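Local coordinates for holo-[acyl-carrier-protein] synthase (Thermotoga maritima, PDB 5XUM) that is an AcpS-type enzyme of the 4'-phosphopantetheinyl transferase superfamily, found in an assembly of three protein chains, at residues V9-V12 and E13-P16; G25-E28 and K29-F32; R35-R38 and R39-I42. All coordinates share one frame; numbering follows the deposited sequence.

Contact 1: V9-V12 and E13-P16; sequences VLEV and ERVP
Arg14 N reaches back to Glu11 O (3.3 Å), and one residue on Val15 N bonds to Val12 O (3.0 Å, 159° at the hydrogen), so two successive i to i+3 bonds turn the chain as it leaves strand 2-11. Extended backbone at Leu10 and Glu11 gives way to helix-like angles at Val12 and Glu13, and the chain doubles back enough for side chains before and after the bend to meet. The chief meeting is a salt bridge. Glu11 sends its extended chain out with CG opposite the backbone N (chi1 -162°), and OE1 alone takes both Arg14 NH1 (2.8 Å) and Arg14 NE (3.0 Å). Both bonds are bent and weak, and the carboxylate and guanidinium planes stand perpendicular, so the attraction is probably mainly that of opposite charges. A bend at chi3 of Arg14 folds the guanidinium back over the turn, where Glu11 CB lies against one face, offset toward the rim. On the side facing helix 38-56 the contact is apolar: Val15 CG2 meets Leu10 CD1 (3.7 Å) with the two side chains at about a right angle, and the same methyl rests near Glu11 O (3.5 Å). Leu10 also packs on Ala43, Phe46 and Ala47 of helix 38-56, while its backbone pairs with Ala101 of strand 100-108. Arg14 has a second acidic partner in Asp98 of the second subunit, which also accepts a bond from Glu11 N. The turn thus ends strand 2-11 at a subunit interface, its apolar side lying on helix 38-56 and its chain leading on to helix 20-23.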
loop_
_atom_site.group_PDB
_atom_site.type_symbol
_atom_site.label_atom_id
_atom_site.label_comp_id
_atom_site.label_asym_id
_atom_site.label_seq_id
_atom_site.Cartn_x
_atom_site.Cartn_y
_atom_site.Cartn_z
ATOM N N VAL A 9 -14.585 2.060 5.972
ATOM C CA VAL A 9 -14.957 3.068 6.965
ATOM C C VAL A 9 -16.348 2.756 7.533
ATOM O O VAL A 9 -17.270 2.432 6.785
ATOM C CB VAL A 9 -14.875 4.510 6.383
ATOM C CG1 VAL A 9 -15.865 4.721 5.244
ATOM C CG2 VAL A 9 -15.062 5.566 7.471
ATOM N N LEU A 10 -16.484 2.824 8.856
ATOM C CA LEU A 10 -17.791 2.653 9.491
ATOM C C LEU A 10 -17.926 3.455 10.778
ATOM O O LEU A 10 -16.961 3.608 11.536
ATOM C CB LEU A 10 -18.125 1.168 9.719
ATOM C CG LEU A 10 -17.141 0.221 10.407
ATOM C CD1 LEU A 10 -17.190 0.393 11.915
ATOM C CD2 LEU A 10 -17.463 -1.222 10.044
ATOM N N GLU A 11 -19.131 3.972 11.010
ATOM C CA GLU A 11 -19.442 4.695 12.236
ATOM C C GLU A 11 -19.613 3.684 13.365
ATOM O O GLU A 11 -20.491 2.818 13.303
ATOM C CB GLU A 11 -20.706 5.544 12.056
ATOM C CG GLU A 11 -20.882 6.643 13.099
ATOM C CD GLU A 11 -21.882 7.714 12.687
ATOM O OE1 GLU A 11 -22.702 7.469 11.773
ATOM O OE2 GLU A 11 -21.852 8.813 13.283
ATOM N N VAL A 12 -18.757 3.793 14.381
ATOM C CA VAL A 12 -18.728 2.853 15.506
ATOM C C VAL A 12 -20.088 2.741 16.201
ATOM O O VAL A 12 -20.572 1.631 16.442
ATOM C CB VAL A 12 -17.629 3.226 16.534
ATOM C CG1 VAL A 12 -17.765 2.408 17.815
ATOM C CG2 VAL A 12 -16.244 3.040 15.931
ATOM N N GLU A 13 -20.699 3.891 16.493
ATOM C CA GLU A 13 -21.962 3.960 17.240
ATOM C C GLU A 13 -23.110 3.180 16.592
ATOM O O GLU A 13 -23.986 2.671 17.294
ATOM C CB GLU A 13 -22.380 5.419 17.457
ATOM C CG GLU A 13 -23.341 5.630 18.621
ATOM C CD GLU A 13 -23.919 7.032 18.664
ATOM O OE1 GLU A 13 -23.787 7.695 19.716
ATOM O OE2 GLU A 13 -24.504 7.474 17.650
ATOM N N ARG A 14 -23.101 3.083 15.264
ATOM C CA ARG A 14 -24.170 2.387 14.543
ATOM C C ARG A 14 -23.904 0.891 14.311
ATOM O O ARG A 14 -24.692 0.212 13.647
ATOM C CB ARG A 14 -24.515 3.116 13.236
ATOM C CG ARG A 14 -25.325 4.388 13.456
ATOM C CD ARG A 14 -25.967 4.900 12.175
ATOM N NE ARG A 14 -25.039 5.680 11.356
ATOM C CZ ARG A 14 -24.419 5.226 10.269
ATOM N NH1 ARG A 14 -23.597 6.024 9.599
ATOM N NH2 ARG A 14 -24.617 3.983 9.847
ATOM N N VAL A 15 -22.806 0.387 14.874
ATOM C CA VAL A 15 -22.497 -1.046 14.851
ATOM C C VAL A 15 -23.013 -1.704 16.136
ATOM O O VAL A 15 -22.577 -1.345 17.234
ATOM C CB VAL A 15 -20.979 -1.315 14.693
ATOM C CG1 VAL A 15 -20.688 -2.812 14.722
ATOM C CG2 VAL A 15 -20.448 -0.699 13.407
ATOM N N PRO A 16 -23.953 -2.662 16.005
ATOM C CA PRO A 16 -24.493 -3.350 17.179
ATOM C C PRO A 16 -23.506 -4.354 17.765
ATOM O O PRO A 16 -22.803 -5.041 17.019
ATOM C CB PRO A 16 -25.725 -4.088 16.631
ATOM C CG PRO A 16 -25.985 -3.504 15.283
ATOM C CD PRO A 16 -24.643 -3.075 14.773
#

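Contact 2: G25-E28 and K29-F32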
loop_
_atom_site.group_PDB
_atom_site.type_symbol
_atom_site.label_atom_id
_atom_site.label_comp_id
_atom_site.label_asym_id
_atom_site.label_seq_id
_atom_site.Cartn_x
_atom_site.Cartn_y
_atom_site.Cartn_z
ATOM N N GLY A 25 -14.568 -15.006 15.034
ATOM C CA GLY A 25 -14.081 -16.373 15.198
ATOM C C GLY A 25 -13.850 -16.678 16.669
ATOM O O GLY A 25 -13.971 -15.787 17.517
ATOM N N GLU A 26 -13.504 -17.929 16.969
ATOM C CA GLU A 26 -13.350 -18.388 18.356
ATOM C C GLU A 26 -12.249 -17.660 19.130
ATOM O O GLU A 26 -12.451 -17.280 20.285
ATOM C CB GLU A 26 -13.133 -19.906 18.416
ATOM C CG GLU A 26 -14.360 -20.729 18.048
ATOM C CD GLU A 26 -15.557 -20.440 18.937
ATOM O OE1 GLU A 26 -16.589 -19.971 18.411
ATOM O OE2 GLU A 26 -15.465 -20.671 20.163
ATOM N N SER A 27 -11.096 -17.465 18.493
ATOM C CA SER A 27 -9.974 -16.767 19.123
ATOM C C SER A 27 -10.247 -15.270 19.293
ATOM O O SER A 27 -9.747 -14.650 20.233
ATOM C CB SER A 27 -8.683 -16.995 18.335
ATOM O OG SER A 27 -8.299 -18.358 18.373
ATOM N N GLU A 28 -11.041 -14.702 18.387
ATOM C CA GLU A 28 -11.466 -13.304 18.493
ATOM C C GLU A 28 -12.435 -13.100 19.658
ATOM O O GLU A 28 -12.418 -12.051 20.301
ATOM C CB GLU A 28 -12.103 -12.820 17.187
ATOM C CG GLU A 28 -11.115 -12.593 16.053
ATOM C CD GLU A 28 -11.786 -12.167 14.758
ATOM O OE1 GLU A 28 -12.814 -12.775 14.381
ATOM O OE2 GLU A 28 -11.275 -11.229 14.108
ATOM N N LYS A 29 -13.271 -14.107 19.916
ATOM C CA LYS A 29 -14.209 -14.093 21.047
ATOM C C LYS A 29 -13.482 -14.062 22.388
ATOM O O LYS A 29 -13.898 -13.351 23.305
ATOM C CB LYS A 29 -15.154 -15.298 20.991
ATOM C CG LYS A 29 -16.252 -15.186 19.945
ATOM C CD LYS A 29 -17.043 -16.479 19.843
ATOM C CE LYS A 29 -18.102 -16.391 18.756
ATOM N NZ LYS A 29 -18.818 -17.684 18.574
ATOM N N ARG A 30 -12.401 -14.835 22.495
ATOM C CA ARG A 30 -11.541 -14.833 23.681
ATOM C C ARG A 30 -10.864 -13.477 23.888
ATOM O O ARG A 30 -10.701 -13.023 25.022
ATOM C CB ARG A 30 -10.488 -15.941 23.591
ATOM C CG ARG A 30 -10.991 -17.319 23.993
ATOM C CD ARG A 30 -9.917 -18.378 23.799
ATOM N NE ARG A 30 -9.842 -18.837 22.412
ATOM C CZ ARG A 30 -8.840 -19.551 21.904
ATOM N NH1 ARG A 30 -7.804 -19.895 22.660
ATOM N NH2 ARG A 30 -8.871 -19.920 20.630
ATOM N N LEU A 31 -10.474 -12.842 22.784
ATOM C CA LEU A 31 -9.880 -11.507 22.815
ATOM C C LEU A 31 -10.936 -10.445 23.138
ATOM O O LEU A 31 -10.650 -9.470 23.836
ATOM C CB LEU A 31 -9.186 -11.206 21.480
ATOM C CG LEU A 31 -8.321 -9.951 21.325
ATOM C CD1 LEU A 31 -7.103 -9.982 22.240
ATOM C CD2 LEU A 31 -7.890 -9.801 19.874
ATOM N N PHE A 32 -12.151 -10.659 22.634
ATOM C CA PHE A 32 -13.300 -9.777 22.867
ATOM C C PHE A 32 -13.675 -9.660 24.349
ATOM O O PHE A 32 -14.032 -8.575 24.818
ATOM C CB PHE A 32 -14.498 -10.257 22.032
ATOM C CG PHE A 32 -15.743 -9.419 22.181
ATOM C CD1 PHE A 32 -15.700 -8.035 22.045
ATOM C CD2 PHE A 32 -16.971 -10.026 22.421
ATOM C CE1 PHE A 32 -16.852 -7.273 22.172
ATOM C CE2 PHE A 32 -18.128 -9.270 22.545
ATOM C CZ PHE A 32 -18.067 -7.891 22.421
#
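Lys29 lies along the first turn of helix 26-34 and touches the residues before it. CB sits 3.4 Å from Glu26 O, CG comes equally near Gly25 O, and CD and CE run on past Glu26 OE1. With CG beside the backbone N (chi1 -75°) and every later torsion extended, the chain carries NZ to Glu26 OE1, a salt bridge of 3.2 Å met on the syn side of the carboxylate. Glu26 meets it by bending at chi2 (-59°). Lys29 N meanwhile bonds to O of Gly25 (3.0 Å), the N-cap residue, and the helical pattern continues through Phe32 N to Glu28 O (2.7 Å). Arg30 folds back at chi3, and its NH2 comes 2.8 Å from Ser27 OG, too bent to count as a hydrogen bond, with Glu26 O at the guanidinium edge. Glu28 OE1 accepts Gly25 N in a nearly straight bond (2.9 Å, 173°) through its anti lone pair; it also pairs with Lys49, while OE2 takes Phe70 N. Glu28, at N3, thus makes the N3 half of a capping box; Gly25 has no side chain to give the return bond. Negative charge here would probably suit the helix dipole.

Contact 3: R35-R38 and R39-I42; sequences RKRR and REFI
Arg37 and Glu40 make the one salt bridge between 35-38 and 39-42, and it is a two-pronged one. Arg37 presents the side of its guanidinium: NE bonds to Glu40 OE1 (2.7 Å, 163°) and NH1 to Glu40 OE2 (2.9 Å, 162°). Both oxygens lie close to the guanidinium plane, yet both nitrogens stand above the carboxylate plane, because the two flat groups are turned 88° against each other. Each bond is nearly straight at the hydrogen, and having one oxygen per nitrogen should restrict the rotation of both groups. The bend at chi3 of Arg37 swings the guanidinium toward Glu40, one helical turn further along.

Phe41 N reaches Arg37 O in a weak backbone bond (3.3 Å), and Ile42 N bonds to Arg38 O (3.2 Å), beginning the regular hydrogen bonding of helix 38-56.

Apolar contact is made by Arg35 CG, which lies 3.6 Å from Phe41 CD1. After bends at chi2 and chi3 the charged end of the same side chain also comes close to the ring, with NH2 3.8 Å from Phe41 CD1 and the guanidinium and ring planes nearly perpendicular. Arg35 NH2 finds its strong partner in Glu72, whereas Arg38 NE pairs with Glu17 and Arg39 NE probably with Val15 O, so neighbouring arginines reach toward different parts of the chain.

Arg37 is the N-cap residue of helix 38-56, and its bond to Glu40 joins the N-cap and N3 positions side chain to side chain, with the arginine as donor: an N-cap-to-N3 salt bridge that closes the first turn of the helix.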
loop_
_atom_site.group_PDB
_atom_site.type_symbol
_atom_site.label_atom_id
_atom_site.label_comp_id
_atom_site.label_asym_id
_atom_site.label_seq_id
_atom_site.Cartn_x
_atom_site.Cartn_y
_atom_site.Cartn_z
ATOM N N ARG A 35 -11.483 -7.222 26.240
ATOM C CA ARG A 35 -11.601 -5.820 25.833
ATOM C C ARG A 35 -12.551 -4.983 26.682
ATOM O O ARG A 35 -13.672 -5.398 26.980
ATOM C CB ARG A 35 -11.985 -5.717 24.351
ATOM C CG ARG A 35 -10.841 -6.034 23.402
ATOM C CD ARG A 35 -9.763 -4.964 23.472
ATOM N NE ARG A 35 -8.427 -5.548 23.453
ATOM C CZ ARG A 35 -7.623 -5.571 22.393
ATOM N NH1 ARG A 35 -6.426 -6.132 22.491
ATOM N NH2 ARG A 35 -8.008 -5.031 21.242
ATOM N N LYS A 36 -12.077 -3.798 27.062
ATOM C CA LYS A 36 -12.867 -2.836 27.826
ATOM C C LYS A 36 -13.893 -2.147 26.923
ATOM O O LYS A 36 -15.079 -2.100 27.249
ATOM C CB LYS A 36 -11.943 -1.811 28.495
ATOM C CG LYS A 36 -12.651 -0.692 29.246
ATOM C CD LYS A 36 -11.645 0.272 29.856
ATOM C CE LYS A 36 -12.232 1.666 30.022
ATOM N NZ LYS A 36 -12.397 2.357 28.712
ATOM N N ARG A 37 -13.431 -1.619 25.791
ATOM C CA ARG A 37 -14.316 -0.981 24.817
ATOM C C ARG A 37 -14.813 -2.011 23.801
ATOM O O ARG A 37 -14.160 -2.280 22.789
ATOM C CB ARG A 37 -13.618 0.206 24.145
ATOM C CG ARG A 37 -13.452 1.401 25.073
ATOM C CD ARG A 37 -12.296 2.304 24.665
ATOM N NE ARG A 37 -12.590 3.103 23.476
ATOM C CZ ARG A 37 -13.273 4.247 23.477
ATOM N NH1 ARG A 37 -13.481 4.894 22.338
ATOM N NH2 ARG A 37 -13.756 4.748 24.608
ATOM N N ARG A 38 -15.978 -2.583 24.100
ATOM C CA ARG A 38 -16.529 -3.711 23.350
ATOM C C ARG A 38 -17.067 -3.312 21.979
ATOM O O ARG A 38 -16.838 -4.018 20.995
ATOM C CB ARG A 38 -17.618 -4.414 24.168
ATOM C CG ARG A 38 -17.109 -5.044 25.455
ATOM C CD ARG A 38 -18.235 -5.587 26.315
ATOM N NE ARG A 38 -18.691 -6.907 25.876
ATOM C CZ ARG A 38 -18.099 -8.059 26.188
ATOM N NH1 ARG A 38 -18.599 -9.202 25.739
ATOM N NH2 ARG A 38 -17.007 -8.077 26.945
ATOM N N ARG A 39 -17.773 -2.184 21.921
ATOM C CA ARG A 39 -18.381 -1.710 20.678
ATOM C C ARG A 39 -17.327 -1.322 19.640
ATOM O O ARG A 39 -17.503 -1.569 18.447
ATOM C CB ARG A 39 -19.322 -0.536 20.951
ATOM C CG ARG A 39 -20.469 -0.429 19.961
ATOM C CD ARG A 39 -21.525 0.543 20.454
ATOM N NE ARG A 39 -22.817 0.306 19.816
ATOM C CZ ARG A 39 -23.890 1.073 19.977
ATOM N NH1 ARG A 39 -23.840 2.147 20.753
ATOM N NH2 ARG A 39 -25.019 0.769 19.348
ATOM N N GLU A 40 -16.237 -0.718 20.110
ATOM C CA GLU A 40 -15.103 -0.375 19.259
ATOM C C GLU A 40 -14.438 -1.610 18.666
ATOM O O GLU A 40 -14.077 -1.616 17.489
ATOM C CB GLU A 40 -14.062 0.415 20.042
ATOM C CG GLU A 40 -14.358 1.895 20.164
ATOM C CD GLU A 40 -13.087 2.715 20.260
ATOM O OE1 GLU A 40 -12.142 2.283 20.956
ATOM O OE2 GLU A 40 -13.032 3.795 19.638
ATOM N N PHE A 41 -14.272 -2.642 19.494
ATOM C CA PHE A 41 -13.621 -3.877 19.070
ATOM C C PHE A 41 -14.379 -4.535 17.922
ATOM O O PHE A 41 -13.777 -4.937 16.926
ATOM C CB PHE A 41 -13.465 -4.855 20.240
ATOM C CG PHE A 41 -12.718 -6.110 19.882
ATOM C CD1 PHE A 41 -11.326 -6.128 19.864
ATOM C CD2 PHE A 41 -13.404 -7.276 19.549
ATOM C CE1 PHE A 41 -10.634 -7.284 19.531
ATOM C CE2 PHE A 41 -12.718 -8.435 19.212
ATOM C CZ PHE A 41 -11.331 -8.439 19.203
ATOM N N ILE A 42 -15.699 -4.628 18.075
ATOM C CA ILE A 42 -16.571 -5.233 17.073
ATOM C C ILE A 42 -16.555 -4.430 15.780
ATOM O O ILE A 42 -16.434 -4.998 14.694
ATOM C CB ILE A 42 -18.025 -5.372 17.591
ATOM C CG1 ILE A 42 -18.079 -6.272 18.832
ATOM C CG2 ILE A 42 -18.954 -5.891 16.496
ATOM C CD1 ILE A 42 -17.379 -7.609 18.678
#

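The three contacts lie in series along the chain, on the end of strand 2-11, helix 26-34 and the start of helix 38-56. Contact 3 touches both others, its centre lying about 12 Å from the centre of each. Toward contact 1, Arg39 NE probably bonds to Val15 O (3.1 Å) and Ile42 CG2 meets Val15 CG1 (4.0 Å). Toward contact 2, Phe32 CD1 packs on Phe41 CD2 (3.5 Å), Leu31 CD2 on Phe41 CE1, and Arg38 forms a cation-pi contact with Phe32. Contacts 1 and 2 do not touch, their nearest atoms being about 8 Å apart. Only contact 1 reaches another subunit, and beside it lies a glycerol, bonded to Val9 O and probably from the crystallisation liquor.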